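Local coordinates for cobalt-precorrin-5B C(1)-methyltransferase (PDB 1SR8), which probably methylates C-1 of cobalt-precorrin-5B with S-adenosyl-L-methionine to give cobalt-precorrin-6A, a step of the anaerobic route to adenosylcobalamin, at residues 95-99 and 190-194; 249-255 and 277-282; 56-61 and 146-152; 163-167 and 178-182. The contacts are given in a common frame with arbitrary orientation. Numbering follows the deposited sequence.

Contact 1: 95-99 and 190-194; sequences DHEFD and VEPWC
Two irregular segments, 95-99 and 190-194, meet with His96 CA 3.7 Å from Pro192 CA and Glu97 CA 5.0 Å from Cys194 CA; the contact buries 353 Å² and joins the loop between strands 86-90 and 105-111 to the link from strand 189-190 into helix 195-204. One backbone hydrogen bond crosses it, Glu97 N to Trp193 O at 2.8 Å (158°). Pro192 (phi/psi -73/67) is the centre of an inverse gamma turn closed by Trp193 N to Glu191 O at 2.9 Å, and Phe98 N donates to ND1 of His96 (chi1 t) at 2.9 Å. Cys194, chi1 p, is the N-cap of helix 195-204. Trp193 CB makes a CH-pi contact over the face of the His96 ring, 4.2 Å from its centroid, and His96 NE2 lies near the plane of the indole (chi1 m), at its edge. His96 CD2 lies 3.2 Å from Glu191 O and 4.0 Å from Val190 CG1. Asp95 CB touches Pro192 CB at 4.0 Å. Asp99 forms a salt bridge with Lys91, Asp95 OD2 accepts a hydrogen bond from Arg39 N of strand 36-42, and Glu191 pairs with Lys201 of helix 195-204, on which Pro192 and Trp193 also pack.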
loop_
_atom_site.group_PDB
_atom_site.type_symbol
_atom_site.label_atom_id
_atom_site.label_comp_id
_atom_site.label_asym_id
_atom_site.label_seq_id
_atom_site.Cartn_x
_atom_site.Cartn_y
_atom_site.Cartn_z
ATOM N N ASP A 95 -0.281 -1.686 11.850
ATOM C CA ASP A 95 0.107 -0.756 12.902
ATOM C C ASP A 95 0.251 0.703 12.484
ATOM O O ASP A 95 0.937 1.484 13.142
ATOM C CB ASP A 95 1.391 -1.240 13.575
ATOM C CG ASP A 95 1.161 -2.479 14.412
ATOM O OD1 ASP A 95 0.294 -2.425 15.309
ATOM O OD2 ASP A 95 1.833 -3.506 14.181
ATOM N N HIS A 96 -0.402 1.075 11.392
ATOM C CA HIS A 96 -0.353 2.456 10.936
ATOM C C HIS A 96 -0.962 3.297 12.061
ATOM O O HIS A 96 -2.112 3.085 12.433
ATOM C CB HIS A 96 -1.178 2.596 9.660
ATOM C CG HIS A 96 -1.016 3.913 8.974
ATOM N ND1 HIS A 96 -1.383 5.105 9.556
ATOM C CD2 HIS A 96 -0.533 4.223 7.748
ATOM C CE1 HIS A 96 -1.133 6.096 8.717
ATOM N NE2 HIS A 96 -0.617 5.587 7.613
ATOM N N GLU A 97 -0.201 4.242 12.606
ATOM C CA GLU A 97 -0.699 5.066 13.703
ATOM C C GLU A 97 -2.080 5.645 13.434
ATOM O O GLU A 97 -2.810 5.953 14.371
ATOM C CB GLU A 97 0.274 6.196 14.024
ATOM C CG GLU A 97 0.290 7.305 13.006
ATOM C CD GLU A 97 1.352 8.335 13.312
ATOM O OE1 GLU A 97 1.355 8.869 14.446
ATOM O OE2 GLU A 97 2.184 8.606 12.416
ATOM N N PHE A 98 -2.431 5.821 12.165
ATOM C CA PHE A 98 -3.758 6.325 11.808
ATOM C C PHE A 98 -4.061 6.454 10.317
ATOM O O PHE A 98 -3.625 7.391 9.654
ATOM C CB PHE A 98 -4.055 7.668 12.455
ATOM C CG PHE A 98 -5.422 8.183 12.110
ATOM C CD1 PHE A 98 -6.559 7.469 12.492
ATOM C CD2 PHE A 98 -5.578 9.329 11.331
ATOM C CE1 PHE A 98 -7.832 7.883 12.096
ATOM C CE2 PHE A 98 -6.844 9.755 10.927
ATOM C CZ PHE A 98 -7.974 9.030 11.309
ATOM N N ASP A 99 -4.846 5.511 9.816
ATOM C CA ASP A 99 -5.255 5.474 8.421
ATOM C C ASP A 99 -6.768 5.719 8.434
ATOM O O ASP A 99 -7.527 4.889 8.923
ATOM C CB ASP A 99 -4.940 4.089 7.863
ATOM C CG ASP A 99 -5.298 3.948 6.409
ATOM O OD1 ASP A 99 -6.066 4.774 5.883
ATOM O OD2 ASP A 99 -4.814 2.986 5.789
ATOM N N VAL A 190 -0.250 -1.686 3.070
ATOM C CA VAL A 190 -0.265 -0.403 3.758
ATOM C C VAL A 190 0.948 -0.363 4.691
ATOM O O VAL A 190 1.086 -1.211 5.569
ATOM C CB VAL A 190 -1.563 -0.222 4.587
ATOM C CG1 VAL A 190 -1.450 0.993 5.492
ATOM C CG2 VAL A 190 -2.746 -0.046 3.661
ATOM N N GLU A 191 1.840 0.599 4.476
ATOM C CA GLU A 191 3.029 0.747 5.308
ATOM C C GLU A 191 2.546 1.282 6.663
ATOM O O GLU A 191 1.892 2.328 6.715
ATOM C CB GLU A 191 4.002 1.733 4.652
ATOM C CG GLU A 191 5.357 1.832 5.340
ATOM C CD GLU A 191 6.243 0.604 5.130
ATOM O OE1 GLU A 191 5.748 -0.437 4.648
ATOM O OE2 GLU A 191 7.447 0.680 5.458
ATOM N N PRO A 192 2.868 0.578 7.774
ATOM C CA PRO A 192 2.467 0.955 9.140
ATOM C C PRO A 192 3.190 2.149 9.750
ATOM O O PRO A 192 3.922 2.021 10.736
ATOM C CB PRO A 192 2.703 -0.322 9.927
ATOM C CG PRO A 192 3.939 -0.850 9.281
ATOM C CD PRO A 192 3.678 -0.655 7.798
ATOM N N TRP A 193 2.945 3.320 9.180
ATOM C CA TRP A 193 3.574 4.538 9.651
ATOM C C TRP A 193 3.254 4.942 11.082
ATOM O O TRP A 193 2.112 5.242 11.421
ATOM C CB TRP A 193 3.246 5.684 8.698
ATOM C CG TRP A 193 4.019 5.570 7.417
ATOM C CD1 TRP A 193 3.513 5.518 6.147
ATOM C CD2 TRP A 193 5.447 5.473 7.289
ATOM N NE1 TRP A 193 4.539 5.395 5.237
ATOM C CE2 TRP A 193 5.736 5.365 5.909
ATOM C CE3 TRP A 193 6.511 5.467 8.208
ATOM C CZ2 TRP A 193 7.048 5.251 5.425
ATOM C CZ3 TRP A 193 7.819 5.353 7.726
ATOM C CH2 TRP A 193 8.072 5.247 6.347
ATOM N N CYS A 194 4.303 4.939 11.902
ATOM C CA CYS A 194 4.270 5.319 13.313
ATOM C C CYS A 194 5.730 5.606 13.698
ATOM O O CYS A 194 6.630 5.459 12.868
ATOM C CB CYS A 194 3.698 4.182 14.163
ATOM S SG CYS A 194 4.470 2.564 13.919
#

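Contact 2: 249-255 and 277-282; sequences KIIVGFP and VRVVVI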
loop_
_atom_site.group_PDB
_atom_site.type_symbol
_atom_site.label_atom_id
_atom_site.label_comp_id
_atom_site.label_asym_id
_atom_site.label_seq_id
_atom_site.Cartn_x
_atom_site.Cartn_y
_atom_site.Cartn_z
ATOM N N LYS A 249 23.702 9.960 1.825
ATOM C CA LYS A 249 22.263 10.080 1.647
ATOM C C LYS A 249 21.846 10.915 0.457
ATOM O O LYS A 249 22.478 11.911 0.118
ATOM C CB LYS A 249 21.645 10.698 2.897
ATOM C CG LYS A 249 21.822 9.867 4.133
ATOM C CD LYS A 249 21.903 10.746 5.353
ATOM C CE LYS A 249 23.214 11.498 5.377
ATOM N NZ LYS A 249 23.467 12.080 6.717
ATOM N N ILE A 250 20.764 10.499 -0.175
ATOM C CA ILE A 250 20.228 11.241 -1.295
ATOM C C ILE A 250 18.714 11.264 -1.070
ATOM O O ILE A 250 18.131 10.266 -0.647
ATOM C CB ILE A 250 20.601 10.569 -2.655
ATOM C CG1 ILE A 250 20.486 11.593 -3.783
ATOM C CG2 ILE A 250 19.698 9.369 -2.945
ATOM C CD1 ILE A 250 20.962 11.071 -5.124
ATOM N N ILE A 251 18.090 12.416 -1.297
ATOM C CA ILE A 251 16.645 12.541 -1.125
ATOM C C ILE A 251 15.948 12.563 -2.482
ATOM O O ILE A 251 16.278 13.374 -3.346
ATOM C CB ILE A 251 16.273 13.832 -0.357
ATOM C CG1 ILE A 251 16.897 13.798 1.040
ATOM C CG2 ILE A 251 14.756 13.963 -0.268
ATOM C CD1 ILE A 251 16.682 15.055 1.840
ATOM N N VAL A 252 14.995 11.657 -2.667
ATOM C CA VAL A 252 14.235 11.577 -3.910
ATOM C C VAL A 252 12.746 11.592 -3.561
ATOM O O VAL A 252 12.286 10.791 -2.744
ATOM C CB VAL A 252 14.556 10.278 -4.686
ATOM C CG1 VAL A 252 13.824 10.275 -6.026
ATOM C CG2 VAL A 252 16.067 10.143 -4.874
ATOM N N GLY A 253 11.996 12.512 -4.157
ATOM C CA GLY A 253 10.578 12.574 -3.867
ATOM C C GLY A 253 9.812 13.522 -4.766
ATOM O O GLY A 253 10.398 14.269 -5.547
ATOM N N PHE A 254 8.490 13.482 -4.656
ATOM C CA PHE A 254 7.641 14.354 -5.447
ATOM C C PHE A 254 7.347 15.630 -4.661
ATOM O O PHE A 254 7.322 15.626 -3.428
ATOM C CB PHE A 254 6.339 13.640 -5.823
ATOM C CG PHE A 254 6.532 12.487 -6.775
ATOM C CD1 PHE A 254 7.026 11.267 -6.329
ATOM C CD2 PHE A 254 6.232 12.623 -8.122
ATOM C CE1 PHE A 254 7.216 10.194 -7.214
ATOM C CE2 PHE A 254 6.420 11.560 -9.012
ATOM C CZ PHE A 254 6.912 10.344 -8.553
ATOM N N PRO A 255 7.126 16.741 -5.373
ATOM C CA PRO A 255 6.834 18.065 -4.820
ATOM C C PRO A 255 5.891 18.080 -3.619
ATOM O O PRO A 255 6.137 18.771 -2.623
ATOM C CB PRO A 255 6.243 18.797 -6.014
ATOM C CG PRO A 255 7.008 18.222 -7.156
ATOM C CD PRO A 255 6.995 16.753 -6.841
ATOM N N VAL A 277 22.773 17.515 1.679
ATOM C CA VAL A 277 22.228 16.353 0.983
ATOM C C VAL A 277 21.423 16.762 -0.248
ATOM O O VAL A 277 20.558 17.637 -0.185
ATOM C CB VAL A 277 21.326 15.525 1.917
ATOM C CG1 VAL A 277 20.806 14.300 1.191
ATOM C CG2 VAL A 277 22.108 15.105 3.143
ATOM N N ARG A 278 21.717 16.120 -1.370
ATOM C CA ARG A 278 21.025 16.420 -2.605
ATOM C C ARG A 278 19.565 15.991 -2.522
ATOM O O ARG A 278 19.255 14.934 -1.969
ATOM C CB ARG A 278 21.693 15.699 -3.778
ATOM C CG ARG A 278 21.048 16.000 -5.118
ATOM C CD ARG A 278 21.633 15.159 -6.231
ATOM N NE ARG A 278 21.017 15.481 -7.516
ATOM C CZ ARG A 278 21.271 14.835 -8.649
ATOM N NH1 ARG A 278 22.133 13.829 -8.654
ATOM N NH2 ARG A 278 20.658 15.185 -9.774
ATOM N N VAL A 279 18.676 16.825 -3.065
ATOM C CA VAL A 279 17.245 16.531 -3.107
ATOM C C VAL A 279 16.805 16.490 -4.567
ATOM O O VAL A 279 16.862 17.503 -5.264
ATOM C CB VAL A 279 16.404 17.602 -2.392
ATOM C CG1 VAL A 279 14.930 17.255 -2.503
ATOM C CG2 VAL A 279 16.807 17.690 -0.939
ATOM N N VAL A 280 16.390 15.311 -5.024
ATOM C CA VAL A 280 15.925 15.122 -6.393
ATOM C C VAL A 280 14.401 15.171 -6.418
ATOM O O VAL A 280 13.726 14.271 -5.912
ATOM C CB VAL A 280 16.370 13.760 -6.960
ATOM C CG1 VAL A 280 15.888 13.614 -8.389
ATOM C CG2 VAL A 280 17.881 13.628 -6.878
ATOM N N VAL A 281 13.858 16.229 -7.000
ATOM C CA VAL A 281 12.421 16.368 -7.081
ATOM C C VAL A 281 11.959 15.847 -8.438
ATOM O O VAL A 281 12.372 16.341 -9.488
ATOM C CB VAL A 281 11.997 17.844 -6.896
ATOM C CG1 VAL A 281 10.475 17.952 -6.828
ATOM C CG2 VAL A 281 12.620 18.403 -5.630
ATOM N N ILE A 282 11.122 14.817 -8.403
ATOM C CA ILE A 282 10.587 14.209 -9.614
ATOM C C ILE A 282 9.095 14.511 -9.734
ATOM O O ILE A 282 8.545 15.153 -8.810
ATOM C CB ILE A 282 10.794 12.679 -9.606
ATOM C CG1 ILE A 282 10.379 12.105 -8.251
ATOM C CG2 ILE A 282 12.244 12.348 -9.887
ATOM C CD1 ILE A 282 10.647 10.614 -8.093
HETATM O O HOH W 1 23.686 14.232 -1.596
#
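Four backbone hydrogen bonds zip segments 249-255 and 277-282 together as the parallel strands of a beta-alpha-beta crossover, with helices 255-262 and 265-273 as the connection. They run from Ile251 N to Arg278 O (2.9 Å), Val280 N to Ile251 O (2.6 Å), Gly253 N to Val280 O (3.0 Å) and, just past the strand, Ile282 N to Gly253 O (3.0 Å), so Ile251 and Gly253 each use both N and O toward the outer strand. The parallel sheet has the order 231-234, 210-214, 248-253, 278-281, the last outermost within the chain. At the start of the ladder a water takes over, accepting from Arg278 N at 2.7 Å and donating to Lys249 O at 3.1 Å. Short CA-H...O contacts fill in between the bonds, among them Val279 CA to Ile251 O at 3.3 Å.

Ile251 and Val279 share one face, their CD1 and CG2 atoms 3.8 Å apart, and both rest on Leu258 of helix 255-262. On the other face Val252 CG2 lies 4.2 Å from Val280 CB, and both side chains reach Tyr222 of helix 217-226. Val277 CG1 plugs the first end, 3.9 Å from Ile251 CG1. At the other end Pro255 CG touches Val281 CG1 at 3.5 Å, next to Phe254, the N-cap of helix 255-262. There Ile282 CG1 sits 3.8 Å above the centroid of the Phe254 ring, 8° from its normal.

Contact 3: 56-61 and 146-152; sequences IASLKE and ASREFNF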
loop_
_atom_site.group_PDB
_atom_site.type_symbol
_atom_site.label_atom_id
_atom_site.label_comp_id
_atom_site.label_asym_id
_atom_site.label_seq_id
_atom_site.Cartn_x
_atom_site.Cartn_y
_atom_site.Cartn_z
ATOM N N ILE A 56 -17.065 -14.211 -6.320
ATOM C CA ILE A 56 -17.065 -15.219 -7.389
ATOM C C ILE A 56 -16.907 -16.631 -6.825
ATOM O O ILE A 56 -17.625 -17.549 -7.202
ATOM C CB ILE A 56 -15.911 -14.976 -8.408
ATOM C CG1 ILE A 56 -16.168 -13.691 -9.205
ATOM C CG2 ILE A 56 -15.775 -16.173 -9.348
ATOM C CD1 ILE A 56 -15.068 -13.353 -10.184
ATOM N N ALA A 57 -15.950 -16.793 -5.928
ATOM C CA ALA A 57 -15.691 -18.072 -5.303
ATOM C C ALA A 57 -16.885 -18.569 -4.481
ATOM O O ALA A 57 -17.179 -19.765 -4.471
ATOM C CB ALA A 57 -14.470 -17.953 -4.415
ATOM N N SER A 58 -17.573 -17.655 -3.800
ATOM C CA SER A 58 -18.713 -18.020 -2.952
ATOM C C SER A 58 -19.896 -18.594 -3.716
ATOM O O SER A 58 -20.821 -19.147 -3.122
ATOM C CB SER A 58 -19.179 -16.817 -2.130
ATOM O OG SER A 58 -19.841 -15.875 -2.944
ATOM N N LEU A 59 -19.878 -18.460 -5.033
ATOM C CA LEU A 59 -20.960 -18.999 -5.837
ATOM C C LEU A 59 -20.959 -20.518 -5.796
ATOM O O LEU A 59 -22.013 -21.143 -5.710
ATOM C CB LEU A 59 -20.824 -18.546 -7.280
ATOM C CG LEU A 59 -21.254 -17.118 -7.548
ATOM C CD1 LEU A 59 -21.135 -16.836 -9.034
ATOM C CD2 LEU A 59 -22.681 -16.936 -7.070
ATOM N N LYS A 60 -19.772 -21.112 -5.859
ATOM C CA LYS A 60 -19.664 -22.563 -5.844
ATOM C C LYS A 60 -19.137 -23.195 -4.554
ATOM O O LYS A 60 -18.615 -24.313 -4.582
ATOM C CB LYS A 60 -18.816 -23.023 -7.030
ATOM C CG LYS A 60 -17.612 -22.153 -7.339
ATOM C CD LYS A 60 -16.835 -22.738 -8.530
ATOM C CE LYS A 60 -15.739 -23.728 -8.090
ATOM N NZ LYS A 60 -16.191 -24.725 -7.075
ATOM N N GLU A 61 -19.291 -22.489 -3.431
ATOM C CA GLU A 61 -18.842 -22.977 -2.123
ATOM C C GLU A 61 -18.715 -21.851 -1.100
ATOM O O GLU A 61 -18.562 -20.686 -1.462
ATOM C CB GLU A 61 -17.501 -23.693 -2.257
ATOM C CG GLU A 61 -16.447 -22.868 -2.946
ATOM C CD GLU A 61 -15.362 -23.725 -3.538
ATOM O OE1 GLU A 61 -14.795 -24.549 -2.788
ATOM O OE2 GLU A 61 -15.079 -23.579 -4.749
ATOM N N ALA A 146 -9.855 -15.497 -10.843
ATOM C CA ALA A 146 -11.061 -16.045 -10.240
ATOM C C ALA A 146 -12.067 -16.508 -11.293
ATOM O O ALA A 146 -12.639 -17.590 -11.166
ATOM C CB ALA A 146 -11.701 -15.021 -9.307
ATOM N N SER A 147 -12.283 -15.701 -12.330
ATOM C CA SER A 147 -13.232 -16.078 -13.381
ATOM C C SER A 147 -12.884 -17.445 -13.956
ATOM O O SER A 147 -13.768 -18.254 -14.227
ATOM C CB SER A 147 -13.249 -15.036 -14.508
ATOM O OG SER A 147 -13.824 -13.819 -14.068
ATOM N N ARG A 148 -11.591 -17.700 -14.131
ATOM C CA ARG A 148 -11.122 -18.969 -14.675
ATOM C C ARG A 148 -11.176 -20.114 -13.663
ATOM O O ARG A 148 -11.642 -21.203 -13.979
ATOM C CB ARG A 148 -9.693 -18.817 -15.196
ATOM C CG ARG A 148 -9.600 -18.036 -16.479
ATOM C CD ARG A 148 -8.174 -17.673 -16.791
ATOM N NE ARG A 148 -8.051 -17.087 -18.119
ATOM C CZ ARG A 148 -6.975 -16.433 -18.543
ATOM N NH1 ARG A 148 -5.934 -16.284 -17.733
ATOM N NH2 ARG A 148 -6.936 -15.931 -19.772
ATOM N N GLU A 149 -10.704 -19.873 -12.448
ATOM C CA GLU A 149 -10.710 -20.914 -11.429
ATOM C C GLU A 149 -12.102 -21.422 -11.104
ATOM O O GLU A 149 -12.303 -22.618 -10.911
ATOM C CB GLU A 149 -10.076 -20.398 -10.143
ATOM C CG GLU A 149 -9.912 -21.461 -9.077
ATOM C CD GLU A 149 -9.107 -20.967 -7.892
ATOM O OE1 GLU A 149 -8.111 -20.243 -8.112
ATOM O OE2 GLU A 149 -9.463 -21.310 -6.743
ATOM N N PHE A 150 -13.058 -20.503 -11.046
ATOM C CA PHE A 150 -14.432 -20.841 -10.709
ATOM C C PHE A 150 -15.364 -20.825 -11.907
ATOM O O PHE A 150 -16.579 -20.717 -11.760
ATOM C CB PHE A 150 -14.915 -19.885 -9.624
ATOM C CG PHE A 150 -14.048 -19.903 -8.394
ATOM C CD1 PHE A 150 -14.164 -20.931 -7.456
ATOM C CD2 PHE A 150 -13.073 -18.933 -8.203
ATOM C CE1 PHE A 150 -13.324 -20.994 -6.350
ATOM C CE2 PHE A 150 -12.221 -18.984 -7.100
ATOM C CZ PHE A 150 -12.348 -20.017 -6.172
ATOM N N ASN A 151 -14.781 -20.952 -13.094
ATOM C CA ASN A 151 -15.528 -20.965 -14.344
ATOM C C ASN A 151 -16.684 -19.970 -14.322
ATOM O O ASN A 151 -17.832 -20.306 -14.606
ATOM C CB ASN A 151 -16.036 -22.379 -14.616
ATOM C CG ASN A 151 -16.061 -22.707 -16.092
ATOM O OD1 ASN A 151 -16.957 -22.274 -16.827
ATOM N ND2 ASN A 151 -15.059 -23.465 -16.545
ATOM N N PHE A 152 -16.344 -18.733 -13.988
ATOM C CA PHE A 152 -17.290 -17.631 -13.899
ATOM C C PHE A 152 -17.251 -16.829 -15.200
ATOM O O PHE A 152 -16.183 -16.635 -15.784
ATOM C CB PHE A 152 -16.890 -16.744 -12.715
ATOM C CG PHE A 152 -17.794 -15.576 -12.490
ATOM C CD1 PHE A 152 -19.094 -15.764 -12.026
ATOM C CD2 PHE A 152 -17.339 -14.281 -12.712
ATOM C CE1 PHE A 152 -19.930 -14.672 -11.783
ATOM C CE2 PHE A 152 -18.163 -13.179 -12.472
ATOM C CZ PHE A 152 -19.460 -13.374 -12.007
#
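Two aromatic rings at the end of helix 133-149 straddle Ile56, the largest knob on the other side. Its CD1 reaches into the hollow between Ala146 CB (3.9 Å) and Phe152 CD2 (3.5 Å), its CG1 lies over the face of the Phe152 ring, 4.0 Å from the centroid, and its CG2 meets Phe150 CB at 3.8 Å. The small side chain of Ala146 allows this close approach. Next to it, the slight bump of Ala57 is matched to a flat surface: Ala57 CA stands 3.7 Å from the Phe150 ring centroid, 3° off the normal, and Ala57 CB is 3.4 Å from Phe150 CZ. The rim of the same ring is flanked by Lys60 CE, 3.3 Å from Phe150 CD1, and Glu61 OE2, 3.5 Å from Phe150 CE1. Leu59 CD1 fills in beside Phe152, 3.7 Å from its CE1.

Helix 133-149 ends in a Schellman motif (Phe152 N to Ser147 O, 2.6 Å; weak Asn151 N to Arg148 O, 3.3 Å) with Asn151, at positive phi, as C-prime; this reversal is consistent with bringing Phe152 back over Ile56. No hydrogen bond crosses the interface, which is mainly apolar packing, bordered by the salt bridge of Lys60 NZ to Glu61 OE2 (2.8 Å). Around it, Phe143 of helix 133-149 touches both Ile56 and Phe152, Val110 of strand 105-111 touches Leu59 and Phe152, and Ala57 leans on Val63 of strand 63-68.

Contact 4: 163-167 and 178-182; sequences GEEVA and KGGIS
Segment 163-167 of the short helix 163-168 packs on Gly179 and the short, weakly bonded strand 180-181, outermost in a three-stranded mixed sheet beside strand 121-125. This helix-on-strand contact has no hydrogen bond across it and buries 228 Å². Ile181, with the largest share, takes chi1 p and chi2 t and sets CG2 against the helix, 3.6 Å from Gly163 O, 4.2 Å from Ala167 CB and 4.3 Å from Val166 CG1. Its backbone bonds to Gly121 and Gly123. Gly179 (phi/psi 91/6) and Gly180 (164/180) have backbone angles that call for glycine, since a CB would strike the preceding carbonyl oxygen. The lack of side chain also permits close approach: Glu164 CA lies 3.9 Å from Gly180 CA, and Gly163 O is 3.7 Å from the same atom. Glu164, chi1 and chi2 t, covers Gly179 with its CB 3.8 Å from Gly179 O. Further along the helix, Ala167 points its methyl toward the strand, with Ala167 CB 3.5 Å from Gly180 C.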
loop_
_atom_site.group_PDB
_atom_site.type_symbol
_atom_site.label_atom_id
_atom_site.label_comp_id
_atom_site.label_asym_id
_atom_site.label_seq_id
_atom_site.Cartn_x
_atom_site.Cartn_y
_atom_site.Cartn_z
ATOM N N GLY A 163 -18.491 4.803 2.055
ATOM C CA GLY A 163 -17.499 5.540 1.309
ATOM C C GLY A 163 -17.765 7.016 1.147
ATOM O O GLY A 163 -16.856 7.830 1.294
ATOM N N GLU A 164 -19.002 7.380 0.843
ATOM C CA GLU A 164 -19.322 8.784 0.643
ATOM C C GLU A 164 -19.087 9.599 1.902
ATOM O O GLU A 164 -18.615 10.737 1.836
ATOM C CB GLU A 164 -20.765 8.941 0.193
ATOM C CG GLU A 164 -21.074 10.330 -0.322
ATOM C CD GLU A 164 -22.509 10.468 -0.757
ATOM O OE1 GLU A 164 -22.944 9.678 -1.623
ATOM O OE2 GLU A 164 -23.199 11.365 -0.229
ATOM N N GLU A 165 -19.421 9.012 3.047
ATOM C CA GLU A 165 -19.224 9.678 4.323
ATOM C C GLU A 165 -17.742 9.756 4.648
ATOM O O GLU A 165 -17.181 10.848 4.740
ATOM C CB GLU A 165 -19.954 8.934 5.442
ATOM C CG GLU A 165 -21.415 9.303 5.550
ATOM C CD GLU A 165 -21.639 10.809 5.485
ATOM O OE1 GLU A 165 -21.035 11.546 6.298
ATOM O OE2 GLU A 165 -22.423 11.258 4.615
ATOM N N VAL A 166 -17.112 8.597 4.821
ATOM C CA VAL A 166 -15.685 8.538 5.133
ATOM C C VAL A 166 -14.916 9.506 4.247
ATOM O O VAL A 166 -13.920 10.086 4.669
ATOM C CB VAL A 166 -15.120 7.115 4.925
ATOM C CG1 VAL A 166 -13.617 7.115 5.120
ATOM C CG2 VAL A 166 -15.768 6.159 5.897
ATOM N N ALA A 167 -15.398 9.682 3.022
ATOM C CA ALA A 167 -14.769 10.576 2.058
ATOM C C ALA A 167 -14.801 12.030 2.521
ATOM O O ALA A 167 -13.845 12.781 2.325
ATOM C CB ALA A 167 -15.463 10.445 0.704
ATOM N N LYS A 178 -15.260 13.224 -5.989
ATOM C CA LYS A 178 -16.459 13.457 -5.200
ATOM C C LYS A 178 -17.438 12.290 -5.166
ATOM O O LYS A 178 -17.555 11.532 -6.125
ATOM C CB LYS A 178 -17.156 14.734 -5.692
ATOM C CG LYS A 178 -17.104 14.943 -7.200
ATOM C CD LYS A 178 -17.348 16.406 -7.588
ATOM C CE LYS A 178 -18.810 16.833 -7.410
ATOM N NZ LYS A 178 -19.257 16.882 -5.985
ATOM N N GLY A 179 -18.123 12.144 -4.036
ATOM C CA GLY A 179 -19.091 11.076 -3.888
ATOM C C GLY A 179 -18.556 9.775 -3.314
ATOM O O GLY A 179 -19.283 8.783 -3.264
ATOM N N GLY A 180 -17.299 9.760 -2.882
ATOM C CA GLY A 180 -16.747 8.539 -2.325
ATOM C C GLY A 180 -15.233 8.532 -2.223
ATOM O O GLY A 180 -14.569 9.497 -2.597
ATOM N N ILE A 181 -14.686 7.435 -1.713
ATOM C CA ILE A 181 -13.243 7.308 -1.558
ATOM C C ILE A 181 -12.564 6.814 -2.831
ATOM O O ILE A 181 -13.221 6.423 -3.800
ATOM C CB ILE A 181 -12.889 6.314 -0.434
ATOM C CG1 ILE A 181 -13.446 4.927 -0.768
ATOM C CG2 ILE A 181 -13.475 6.784 0.875
ATOM C CD1 ILE A 181 -12.935 3.823 0.139
ATOM N N SER A 182 -11.235 6.836 -2.809
ATOM C CA SER A 182 -10.423 6.356 -3.922
ATOM C C SER A 182 -10.022 4.907 -3.620
ATOM O O SER A 182 -9.971 4.485 -2.468
ATOM C CB SER A 182 -9.148 7.193 -4.054
ATOM O OG SER A 182 -9.422 8.582 -4.098
#

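In the fold
The four contacts are separate sites, none touching another. Contact 1 lies nearest the centre of the chain, about 10 Å from it, and its second segment leads through helix 195-204 to the parallel sheet of contact 2, about 23 Å away between centres. Contacts 2 and 3 lie on opposite sides of the chain's centre, about 46 Å apart between centres. Contact 4 falls in sequence between the two segments of contact 1 and comes within about 8 Å of it by nearest atoms. The segments of contacts 1 and 3 alternate along the chain between residues 56 and 194, all within the CbiD family region, whereas contact 2 follows all the others. No bound substrate or cofactor places the active site relative to them.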